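Local coordinates for N-acetyl-beta-D glucosaminidase (Rhizomucor miehei CAU432, PDB 4ZM6) that hydrolyses terminal beta-N-acetylglucosamine residues as a family 3 glycoside hydrolase and acetylates glucosamine from acetyl-CoA through a GCN5-related N-acetyltransferase region, at the interface of chains A and B. Coordinates in Å, arbitrary orientation; residue numbers count along the deposited sequence, not the author numbering. Chains: chain A/B, N-acetyl-beta-D glucosaminidase.

The interface of chains A and B. Residues chain A 540, 542, 588, 592; chain B 202, 206, 258.
Strand 540-543 of the acetyltransferase region of chain A meets two helices, 202-207 and 251-258, of the glycoside hydrolase family 3 domain of chain B, and the contact turns on a salt bridge between A:Asp542 and B:Arg258. B:Arg258 lies at the C-terminal end of its helix and its chain bends at the second torsion (chi2 83°), which brings the guanidinium across the end of the A:Asp542 carboxylate, the two planes 65° apart. NH1 of B:Arg258 donates to OD2 of A:Asp542 at 2.8 Å, on the syn lone pair, but the bond is bent, with 120° at the hydrogen, and the oxygen stands well out of the guanidinium plane. The other carboxylate oxygen, OD1, is just as near NH1, yet no N-H points at it, and any attraction there is probably electrostatic.

Each partner is also held from within its own chain. NE of A:Arg588, on strand 585-588, donates to OD2 of A:Asp542 at 3.1 Å, using the anti lone pair and running nearly in the guanidinium plane; OD2 thus accepts from both arginines. In chain B, NH2 of B:Arg258 forms a salt bridge with OD1 of B:Asp206, 2.7 Å away, so that this guanidinium bridges carboxylates of the two subunits. The paired arginines and aspartates probably offset one another's charge.

Beside the ion pairs, A:Ile540 crosses B:Leu202 at about a right angle. With CG1 anti to the backbone N, CG2 sits between the backbone N and the carbonyl carbon and packs on CD2 of B:Leu202 at 3.7 Å; it also borders NH1 of B:Arg258. This polar patch with an apolar flank recurs with the chains exchanged in the two-fold assembly; if that dimer is the biological one, it would tie the acetyltransferase region of each subunit to the hydrolase domain of the other.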
loop_
_atom_site.group_PDB
_atom_site.type_symbol
_atom_site.label_atom_id
_atom_site.label_comp_id
_atom_site.label_asym_id
_atom_site.label_seq_id
_atom_site.Cartn_x
_atom_site.Cartn_y
_atom_site.Cartn_z
ATOM N N ILE A 540 12.068 2.830 13.436
ATOM C CA ILE A 540 11.131 2.628 12.342
ATOM C C ILE A 540 11.596 1.472 11.450
ATOM O O ILE A 540 12.793 1.280 11.226
ATOM C CB ILE A 540 10.900 3.939 11.551
ATOM C CG1 ILE A 540 9.761 3.775 10.530
ATOM C CG2 ILE A 540 12.185 4.410 10.871
ATOM C CD1 ILE A 540 8.405 3.439 11.129
ATOM N N ASP A 542 11.749 -0.378 7.946
ATOM C CA ASP A 542 11.707 -0.282 6.486
ATOM C C ASP A 542 11.917 -1.643 5.852
ATOM O O ASP A 542 12.347 -2.591 6.508
ATOM C CB ASP A 542 12.816 0.635 5.971
ATOM C CG ASP A 542 12.602 2.083 6.339
ATOM O OD1 ASP A 542 11.459 2.575 6.206
ATOM O OD2 ASP A 542 13.593 2.732 6.744
ATOM N N ARG A 588 15.592 1.119 11.893
ATOM C CA ARG A 588 16.491 2.274 11.890
ATOM C C ARG A 588 16.113 3.263 12.987
ATOM O O ARG A 588 14.931 3.458 13.265
ATOM C CB ARG A 588 16.418 3.007 10.550
ATOM C CG ARG A 588 16.837 2.211 9.328
ATOM C CD ARG A 588 16.741 3.078 8.080
ATOM N NE ARG A 588 16.675 2.292 6.844
ATOM C CZ ARG A 588 17.722 1.907 6.108
ATOM N NH1 ARG A 588 18.962 2.219 6.461
ATOM N NH2 ARG A 588 17.521 1.196 5.002
ATOM N N GLY A 592 18.676 7.104 10.723
ATOM C CA GLY A 592 18.754 6.132 9.625
ATOM C C GLY A 592 19.763 5.013 9.812
ATOM O O GLY A 592 20.024 4.242 8.883
ATOM N N LEU B 202 9.785 11.716 12.709
ATOM C CA LEU B 202 9.919 10.894 11.512
ATOM C C LEU B 202 8.640 10.101 11.264
ATOM O O LEU B 202 8.151 10.041 10.131
ATOM C CB LEU B 202 11.107 9.936 11.641
ATOM C CG LEU B 202 11.393 9.050 10.422
ATOM C CD1 LEU B 202 11.636 9.904 9.188
ATOM C CD2 LEU B 202 12.574 8.126 10.675
ATOM N N ASP B 206 6.430 10.438 7.815
ATOM C CA ASP B 206 6.125 9.254 6.998
ATOM C C ASP B 206 4.641 9.116 6.630
ATOM O O ASP B 206 4.316 8.514 5.612
ATOM C CB ASP B 206 6.580 7.970 7.705
ATOM C CG ASP B 206 8.075 7.734 7.602
ATOM O OD1 ASP B 206 8.716 8.246 6.657
ATOM O OD2 ASP B 206 8.623 7.008 8.461
ATOM N N ARG B 258 18.767 6.704 4.748
ATOM C CA ARG B 258 17.496 6.017 5.027
ATOM C C ARG B 258 16.720 5.639 3.763
ATOM O O ARG B 258 16.245 4.510 3.647
ATOM C CB ARG B 258 16.643 6.842 6.012
ATOM C CG ARG B 258 15.179 7.066 5.654
ATOM C CD ARG B 258 14.259 5.920 6.043
ATOM N NE ARG B 258 12.860 6.360 5.992
ATOM C CZ ARG B 258 11.871 5.886 6.752
ATOM N NH1 ARG B 258 12.086 4.933 7.652
ATOM N NH2 ARG B 258 10.647 6.378 6.620
#